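PDB 6AII: beta-agarase from Persicobacter, which probably hydrolyses the beta-1,4 linkages of agarose to release neoagarobiose, acting as a GH16 family beta-agarase. Local coordinates for residues G156-R160 with G302-R307; K171-L175 with T202-E206; Y216-G220 with Y232-K236. All coordinates share one frame. Residue numbers count along the deposited sequence, not the author numbering.

Contact 1. Residues G156-R160 with G302-R307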
loop_
_atom_site.group_PDB
_atom_site.type_symbol
_atom_site.label_atom_id
_atom_site.label_comp_id
_atom_site.label_asym_id
_atom_site.label_seq_id
_atom_site.Cartn_x
_atom_site.Cartn_y
_atom_site.Cartn_z
ATOM N N GLY A 156 10.370 9.942 -13.816
ATOM C CA GLY A 156 10.142 9.829 -15.215
ATOM C C GLY A 156 11.372 10.237 -16.018
ATOM O O GLY A 156 12.450 10.534 -15.474
ATOM N N ASP A 157 11.193 10.197 -17.314
ATOM C CA ASP A 157 12.227 10.652 -18.270
ATOM C C ASP A 157 12.209 12.181 -18.298
ATOM O O ASP A 157 11.275 12.844 -17.861
ATOM C CB ASP A 157 11.945 10.100 -19.677
ATOM C CG ASP A 157 12.263 8.621 -19.881
ATOM O OD1 ASP A 157 12.820 7.953 -18.940
ATOM O OD2 ASP A 157 11.923 8.105 -20.986
ATOM N N PRO A 158 13.326 12.755 -18.836
ATOM C CA PRO A 158 13.406 14.208 -18.929
ATOM C C PRO A 158 12.242 14.747 -19.757
ATOM O O PRO A 158 11.680 14.039 -20.583
ATOM C CB PRO A 158 14.753 14.440 -19.646
ATOM C CG PRO A 158 15.600 13.267 -19.248
ATOM C CD PRO A 158 14.617 12.106 -19.098
ATOM N N GLY A 159 11.894 15.994 -19.502
ATOM C CA GLY A 159 10.930 16.695 -20.350
ATOM C C GLY A 159 9.629 17.006 -19.646
ATOM O O GLY A 159 8.767 17.653 -20.235
ATOM N N ARG A 160 9.456 16.548 -18.385
ATOM C CA ARG A 160 8.223 16.845 -17.713
ATOM C C ARG A 160 8.262 18.251 -17.150
ATOM O O ARG A 160 9.257 18.630 -16.510
ATOM C CB ARG A 160 7.994 15.828 -16.583
ATOM C CG ARG A 160 7.634 14.444 -17.092
ATOM C CD ARG A 160 7.634 13.372 -15.960
ATOM N NE ARG A 160 7.024 12.128 -16.449
ATOM C CZ ARG A 160 5.721 11.923 -16.584
ATOM N NH1 ARG A 160 4.855 12.799 -16.077
ATOM N NH2 ARG A 160 5.303 10.817 -17.179
ATOM N N GLY A 302 7.263 7.036 -24.303
ATOM C CA GLY A 302 8.734 6.975 -24.271
ATOM C C GLY A 302 9.205 6.239 -23.038
ATOM O O GLY A 302 10.105 5.409 -23.104
ATOM N N GLU A 303 8.577 6.573 -21.905
ATOM C CA GLU A 303 8.949 5.919 -20.631
ATOM C C GLU A 303 8.546 4.444 -20.640
ATOM O O GLU A 303 9.358 3.557 -20.321
ATOM C CB GLU A 303 8.274 6.668 -19.486
ATOM C CG GLU A 303 8.884 8.025 -19.171
ATOM C CD GLU A 303 7.980 8.992 -18.400
ATOM O OE1 GLU A 303 6.853 8.645 -18.018
ATOM O OE2 GLU A 303 8.440 10.142 -18.139
ATOM N N ILE A 304 7.291 4.146 -20.864
ATOM C CA ILE A 304 6.787 2.762 -20.683
ATOM C C ILE A 304 7.378 1.809 -21.717
ATOM O O ILE A 304 7.620 0.642 -21.392
ATOM C CB ILE A 304 5.252 2.715 -20.615
ATOM C CG1 ILE A 304 4.763 1.425 -19.976
ATOM C CG2 ILE A 304 4.593 2.985 -21.990
ATOM C CD1 ILE A 304 3.319 1.473 -19.423
ATOM N N TYR A 305 7.598 2.274 -22.953
ATOM C CA TYR A 305 8.231 1.413 -23.961
ATOM C C TYR A 305 9.762 1.495 -23.897
ATOM O O TYR A 305 10.382 0.521 -24.234
ATOM C CB TYR A 305 7.768 1.835 -25.362
ATOM C CG TYR A 305 6.287 1.702 -25.592
ATOM C CD1 TYR A 305 5.576 0.600 -25.163
ATOM C CD2 TYR A 305 5.582 2.723 -26.210
ATOM C CE1 TYR A 305 4.210 0.492 -25.363
ATOM C CE2 TYR A 305 4.210 2.643 -26.410
ATOM C CZ TYR A 305 3.533 1.501 -26.025
ATOM O OH TYR A 305 2.180 1.394 -26.234
ATOM N N GLY A 306 10.338 2.557 -23.420
ATOM C CA GLY A 306 11.765 2.662 -23.374
ATOM C C GLY A 306 12.373 1.938 -22.202
ATOM O O GLY A 306 13.520 1.423 -22.275
ATOM N N ARG A 307 11.656 1.922 -21.068
ATOM C CA ARG A 307 12.151 1.241 -19.872
ATOM C C ARG A 307 11.060 0.351 -19.268
ATOM O O ARG A 307 10.609 0.550 -18.128
ATOM C CB ARG A 307 12.537 2.298 -18.837
ATOM C CG ARG A 307 13.578 3.283 -19.343
ATOM C CD ARG A 307 14.068 4.267 -18.319
ATOM N NE ARG A 307 13.100 5.328 -18.036
ATOM C CZ ARG A 307 12.330 5.429 -16.938
ATOM N NH1 ARG A 307 12.383 4.511 -15.974
ATOM N NH2 ARG A 307 11.470 6.448 -16.861
HETATM O O HOH W 1 11.443 7.241 -13.839
HETATM O O HOH W 2 12.849 5.747 -21.598
HETATM O O HOH W 3 9.067 12.241 -19.802
#
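The side chain of Glu303 lies against that of Asp157, with the two CG atoms 3.5 Å apart. Glu303 sits on the short helix 301-306 and points at the loop 156-160, which follows strand 144-151. Glu303 OE2 accepts a hydrogen bond from Asp157 N at 2.9 Å. Arg160 reaches back toward the same carboxylate and meets it side-on as a two-pronged salt bridge: Arg160 NE to Glu303 OE2 is 3.0 Å and Arg160 NH2 to Glu303 OE1 is 2.8 Å. The loop passes very close at Gly156, whose CA is 3.4 Å from Glu303 OE2. A CB there would clash with that oxygen.

A second ion pair forms at the C-terminal end of the helix. Arg307 is the first residue to leave helical geometry, and its guanidinium presents its edge to Asp157. Arg307 NE, at 2.8 Å, and Arg307 NH2, at 2.9 Å, both donate to Asp157 OD1. Asp157 OD2 is linked through water 2 to Gly302 O, at 2.6 and 3.1 Å from the water.

Outside the two segments, Arg160 also bonds the carbonyls of Gly296, Tyr298 and Ala164. Arg307 forms a further salt bridge with Asp310. Each side thus supplies one acid and one arginine, so the charges balance across the contact. The loop is held to the helix by directed polar bonds at the surface rather than by a greasy interface.

Contact 2. Residues K171-L175 with T202-E206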
loop_
_atom_site.group_PDB
_atom_site.type_symbol
_atom_site.label_atom_id
_atom_site.label_comp_id
_atom_site.label_asym_id
_atom_site.label_seq_id
_atom_site.Cartn_x
_atom_site.Cartn_y
_atom_site.Cartn_z
ATOM N N LYS A 171 8.675 11.629 -3.555
ATOM C CA LYS A 171 9.507 11.561 -2.384
ATOM C C LYS A 171 8.765 11.012 -1.157
ATOM O O LYS A 171 9.390 10.686 -0.148
ATOM C CB LYS A 171 10.121 12.913 -2.075
ATOM C CG LYS A 171 9.171 13.936 -1.496
ATOM C CD LYS A 171 9.861 15.310 -1.421
ATOM C CE LYS A 171 8.966 16.380 -0.860
ATOM N NZ LYS A 171 9.780 17.635 -0.760
ATOM N N HIS A 172 7.447 10.932 -1.238
ATOM C CA HIS A 172 6.628 10.610 -0.089
ATOM C C HIS A 172 6.222 9.129 -0.058
ATOM O O HIS A 172 6.281 8.353 -1.041
ATOM C CB HIS A 172 5.365 11.431 -0.071
ATOM C CG HIS A 172 5.532 12.857 0.160
ATOM N ND1 HIS A 172 5.697 13.729 -0.888
ATOM C CD2 HIS A 172 5.637 13.588 1.256
ATOM C CE1 HIS A 172 5.877 14.902 -0.409
ATOM N NE2 HIS A 172 5.818 14.876 0.904
ATOM N N ILE A 173 5.932 8.714 1.154
ATOM C CA ILE A 173 5.129 7.480 1.423
ATOM C C ILE A 173 3.965 7.938 2.299
ATOM O O ILE A 173 4.173 8.398 3.415
ATOM C CB ILE A 173 5.947 6.351 2.054
ATOM C CG1 ILE A 173 7.059 5.838 1.138
ATOM C CG2 ILE A 173 5.027 5.164 2.409
ATOM C CD1 ILE A 173 8.073 4.942 1.829
ATOM N N HIS A 174 2.748 7.708 1.833
ATOM C CA HIS A 174 1.564 7.996 2.618
ATOM C C HIS A 174 1.316 6.909 3.663
ATOM O O HIS A 174 1.266 5.778 3.286
ATOM C CB HIS A 174 0.368 8.132 1.679
ATOM C CG HIS A 174 -0.857 8.690 2.325
ATOM N ND1 HIS A 174 -2.133 8.158 2.085
ATOM C CD2 HIS A 174 -1.016 9.725 3.186
ATOM C CE1 HIS A 174 -3.021 8.899 2.756
ATOM N NE2 HIS A 174 -2.383 9.873 3.384
ATOM N N LEU A 175 1.248 7.276 4.962
ATOM C CA LEU A 175 1.036 6.351 6.074
ATOM C C LEU A 175 -0.309 6.772 6.688
ATOM O O LEU A 175 -0.379 7.848 7.289
ATOM C CB LEU A 175 2.164 6.473 7.112
ATOM C CG LEU A 175 3.566 6.323 6.558
ATOM C CD1 LEU A 175 4.574 6.621 7.682
ATOM C CD2 LEU A 175 3.775 4.908 5.958
ATOM N N THR A 202 1.258 12.614 7.999
ATOM C CA THR A 202 0.799 11.418 7.287
ATOM C C THR A 202 1.548 11.242 5.951
ATOM O O THR A 202 1.553 10.120 5.400
ATOM C CB THR A 202 -0.714 11.419 7.019
ATOM O OG1 THR A 202 -1.008 12.564 6.206
ATOM C CG2 THR A 202 -1.524 11.392 8.303
ATOM N N TRP A 203 2.132 12.267 5.347
ATOM C CA TRP A 203 2.860 12.070 4.120
ATOM C C TRP A 203 4.362 12.084 4.482
ATOM O O TRP A 203 5.009 13.126 4.676
ATOM C CB TRP A 203 2.538 13.167 3.118
ATOM C CG TRP A 203 1.179 13.023 2.490
ATOM C CD1 TRP A 203 -0.029 13.505 2.930
ATOM C CD2 TRP A 203 0.884 12.242 1.335
ATOM N NE1 TRP A 203 -1.036 13.109 2.102
ATOM C CE2 TRP A 203 -0.505 12.335 1.101
ATOM C CE3 TRP A 203 1.664 11.446 0.488
ATOM C CZ2 TRP A 203 -1.109 11.670 0.061
ATOM C CZ3 TRP A 203 1.054 10.774 -0.547
ATOM C CH2 TRP A 203 -0.319 10.920 -0.774
ATOM N N TYR A 204 4.828 10.889 4.752
ATOM C CA TYR A 204 6.236 10.686 5.218
ATOM C C TYR A 204 7.218 10.994 4.099
ATOM O O TYR A 204 7.078 10.556 2.945
ATOM C CB TYR A 204 6.431 9.221 5.625
ATOM C CG TYR A 204 7.823 8.922 6.133
ATOM C CD1 TYR A 204 8.117 9.186 7.432
ATOM C CD2 TYR A 204 8.810 8.504 5.266
ATOM C CE1 TYR A 204 9.399 8.993 7.931
ATOM C CE2 TYR A 204 10.086 8.250 5.750
ATOM C CZ TYR A 204 10.353 8.507 7.078
ATOM O OH TYR A 204 11.631 8.387 7.564
ATOM N N TYR A 205 8.299 11.722 4.447
ATOM C CA TYR A 205 9.441 11.867 3.517
ATOM C C TYR A 205 10.682 12.197 4.365
ATOM O O TYR A 205 10.565 12.407 5.550
ATOM C CB TYR A 205 9.234 12.865 2.363
ATOM C CG TYR A 205 9.281 14.318 2.762
ATOM C CD1 TYR A 205 8.196 14.921 3.380
ATOM C CD2 TYR A 205 10.413 15.065 2.476
ATOM C CE1 TYR A 205 8.239 16.262 3.761
ATOM C CE2 TYR A 205 10.443 16.419 2.801
ATOM C CZ TYR A 205 9.342 17.007 3.384
ATOM O OH TYR A 205 9.332 18.337 3.780
ATOM N N GLU A 206 11.834 12.092 3.737
ATOM C CA GLU A 206 13.142 12.355 4.368
ATOM C C GLU A 206 13.875 13.381 3.525
ATOM O O GLU A 206 13.993 13.233 2.284
ATOM C CB GLU A 206 13.939 11.067 4.431
ATOM C CG GLU A 206 13.330 10.070 5.363
ATOM C CD GLU A 206 14.055 8.735 5.333
ATOM O OE1 GLU A 206 15.111 8.663 4.695
ATOM O OE2 GLU A 206 13.544 7.783 5.921
HETATM O O HOH W 4 11.873 11.176 0.947
HETATM O O HOH W 5 -3.386 11.869 5.026
#
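This is an antiparallel strand pair in one sheet of the beta-jelly roll expected of a GH16 enzyme. Ile173 N to Tyr204 O (2.8 Å) and Tyr204 N to Ile173 O (2.9 Å) make the hydrogen-bonded pair. Leu175 N to Thr202 O (2.9 Å) continues the ladder past the non-hydrogen-bonded pair His174 and Trp203.

On one face, His172, His174, Trp203 and Tyr205 form an aromatic cluster. The t rotamer of His174 and the m rotamer of Trp203 set the imidazole and the six-membered ring of Trp203 in an offset stack, centroids 4.1 Å apart and planes at 21°. Trp203 also turns an edge toward the face of His172, in an offset edge-to-face pair. The p rotamer of Tyr205 places its ring face against Lys171. That lysine is extended beyond chi1, so CE lies over the ring face and NZ makes an off-centre cation-pi contact.

The other face carries Ile173 and Tyr204, both of which pack on Ile233 of the facing sheet. Tyr204, in t, leads its ring away from strand 173-181, and its OH donates to Glu206 OE2 at 2.6 Å.

His172 ND1 bonds Trp168 O. His174 ND1 bonds Glu150 OE1, at the end of the Glu-Ile-Asp-Ile-Cys-Glu signature that marks the active site in GH16 enzymes. The cluster therefore probably borders the substrate cleft. Water 5 joins His174 NE2, 2.8 Å away, to Thr202 OG1, 2.7 Å away.

Contact 3. Residues Y216-G220 with Y232-K236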
loop_
_atom_site.group_PDB
_atom_site.type_symbol
_atom_site.label_atom_id
_atom_site.label_comp_id
_atom_site.label_asym_id
_atom_site.label_seq_id
_atom_site.Cartn_x
_atom_site.Cartn_y
_atom_site.Cartn_z
ATOM N N TYR A 216 15.154 -1.960 -2.970
ATOM C CA TYR A 216 14.057 -2.489 -2.177
ATOM C C TYR A 216 13.869 -1.685 -0.894
ATOM O O TYR A 216 14.850 -1.187 -0.303
ATOM C CB TYR A 216 14.309 -3.963 -1.827
ATOM C CG TYR A 216 14.025 -4.876 -2.999
ATOM C CD1 TYR A 216 14.976 -5.187 -3.945
ATOM C CD2 TYR A 216 12.761 -5.396 -3.201
ATOM C CE1 TYR A 216 14.686 -6.035 -5.016
ATOM C CE2 TYR A 216 12.449 -6.210 -4.289
ATOM C CZ TYR A 216 13.412 -6.527 -5.210
ATOM O OH TYR A 216 13.040 -7.334 -6.275
ATOM N N SER A 217 12.624 -1.530 -0.487
ATOM C CA SER A 217 12.214 -0.946 0.773
ATOM C C SER A 217 11.395 -1.992 1.526
ATOM O O SER A 217 10.613 -2.713 0.895
ATOM C CB SER A 217 11.353 0.270 0.533
ATOM O OG SER A 217 12.004 1.203 -0.283
ATOM N N THR A 218 11.430 -1.979 2.831
ATOM C CA THR A 218 10.460 -2.683 3.645
ATOM C C THR A 218 9.488 -1.703 4.283
ATOM O O THR A 218 9.870 -0.625 4.730
ATOM C CB THR A 218 11.058 -3.607 4.718
ATOM O OG1 THR A 218 11.789 -2.852 5.690
ATOM C CG2 THR A 218 11.926 -4.649 4.078
ATOM N N ILE A 219 8.200 -1.957 4.193
ATOM C CA ILE A 219 7.191 -1.129 4.834
ATOM C C ILE A 219 6.225 -2.062 5.554
ATOM O O ILE A 219 5.742 -3.043 4.985
ATOM C CB ILE A 219 6.446 -0.214 3.822
ATOM C CG1 ILE A 219 7.440 0.418 2.874
ATOM C CG2 ILE A 219 5.674 0.833 4.580
ATOM C CD1 ILE A 219 6.926 0.772 1.544
ATOM N N GLY A 220 5.992 -1.728 6.811
ATOM C CA GLY A 220 5.100 -2.558 7.603
ATOM C C GLY A 220 4.302 -1.796 8.627
ATOM O O GLY A 220 4.626 -0.639 8.969
ATOM N N TYR A 232 6.579 1.169 10.214
ATOM C CA TYR A 232 7.976 0.896 10.151
ATOM C C TYR A 232 8.416 0.942 8.694
ATOM O O TYR A 232 7.821 0.302 7.829
ATOM C CB TYR A 232 8.266 -0.518 10.681
ATOM C CG TYR A 232 7.942 -0.614 12.148
ATOM C CD1 TYR A 232 6.637 -0.823 12.596
ATOM C CD2 TYR A 232 8.926 -0.432 13.075
ATOM C CE1 TYR A 232 6.339 -0.831 13.961
ATOM C CE2 TYR A 232 8.644 -0.421 14.433
ATOM C CZ TYR A 232 7.354 -0.601 14.870
ATOM O OH TYR A 232 7.145 -0.619 16.229
ATOM N N ILE A 233 9.496 1.701 8.399
ATOM C CA ILE A 233 10.081 1.775 7.085
ATOM C C ILE A 233 11.535 1.307 7.211
ATOM O O ILE A 233 12.324 1.853 8.018
ATOM C CB ILE A 233 9.963 3.200 6.489
ATOM C CG1 ILE A 233 8.492 3.537 6.250
ATOM C CG2 ILE A 233 10.785 3.292 5.212
ATOM C CD1 ILE A 233 8.227 4.951 5.816
ATOM N N ASN A 234 11.927 0.304 6.401
ATOM C CA ASN A 234 13.265 -0.187 6.393
ATOM C C ASN A 234 13.728 -0.597 7.783
ATOM O O ASN A 234 14.880 -0.420 8.164
ATOM C CB ASN A 234 14.218 0.753 5.684
ATOM C CG ASN A 234 13.964 0.832 4.204
ATOM O OD1 ASN A 234 13.388 -0.080 3.606
ATOM N ND2 ASN A 234 14.408 1.942 3.595
ATOM N N GLY A 235 12.813 -1.188 8.528
ATOM C CA GLY A 235 13.121 -1.756 9.822
ATOM C C GLY A 235 13.124 -0.752 10.961
ATOM O O GLY A 235 13.490 -1.119 12.065
ATOM N N LYS A 236 12.836 0.528 10.706
ATOM C CA LYS A 236 12.887 1.571 11.681
ATOM C C LYS A 236 11.490 2.121 11.912
ATOM O O LYS A 236 10.731 2.415 11.002
ATOM C CB LYS A 236 13.857 2.692 11.267
ATOM C CG LYS A 236 15.293 2.167 11.227
ATOM C CD LYS A 236 16.340 3.164 10.773
ATOM C CE LYS A 236 16.198 3.560 9.311
ATOM N NZ LYS A 236 16.656 2.485 8.389
HETATM O O HOH W 6 14.539 1.882 0.538
HETATM O O HOH W 7 9.939 -2.021 7.812
#
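Strands 217-225 and 228-233 form a beta hairpin, and this contact is its open end. Gly220 and Tyr232 are a hydrogen-bonded pair: Gly220 N to Tyr232 O and Tyr232 N to Gly220 O are both 2.9 Å. Next comes the non-hydrogen-bonded pair Ile219 and Ile233. Asn234 N then donates to Thr218 O at 2.8 Å.

The return bond is made by a side chain. Thr218 N donates to Asn234 OD1 at 2.8 Å, where the backbone of Asn234 has already entered the turn. Ile233 to Lys236 is a type I' turn, closed by Ile233 N to Lys236 O and Lys236 N to Ile233 O, both 3.0 Å. Its central residues, Asn234 and Gly235, have positive phi.

Water 6 accepts a hydrogen bond from Asn234 ND2 at 3.1 Å and lies 2.7 Å from Ser217 OG. Water 7 accepts one from Gly235 N at 3.1 Å and lies 2.9 Å from Thr218 OG1. Tyr232 OH has its partner in Glu230.

Beyond the hairpin, Tyr216 touches Asp316, a calcium ligand, and Ser217 and Ile219 bond strand 118-125. Asn234 thus does two jobs: it shapes the turn and supplies the acceptor that extends the ladder by one bond.

Overall arrangement
From the N terminus, the chain reaches the loop 156-160 and leaves contact 1 open. It runs on through 171-175 and returns at 202-206 to close contact 2. It then enters 216-220 and closes contact 3 at 232-236, so contacts 2 and 3 lie in series. Only at 302-307 does contact 1 close, with the other two nested inside it. Contact 1 ties the loop after strand 144-151 to the short helix 301-306 at the surface, its centre 24 Å from that of contact 2 and 28 Å from that of contact 3. Contacts 2 and 3 belong to different sheets and touch between them, where Tyr204 CD2 and Ile173 CD1 lie 3.6 and 4.0 Å from Ile233 CD1.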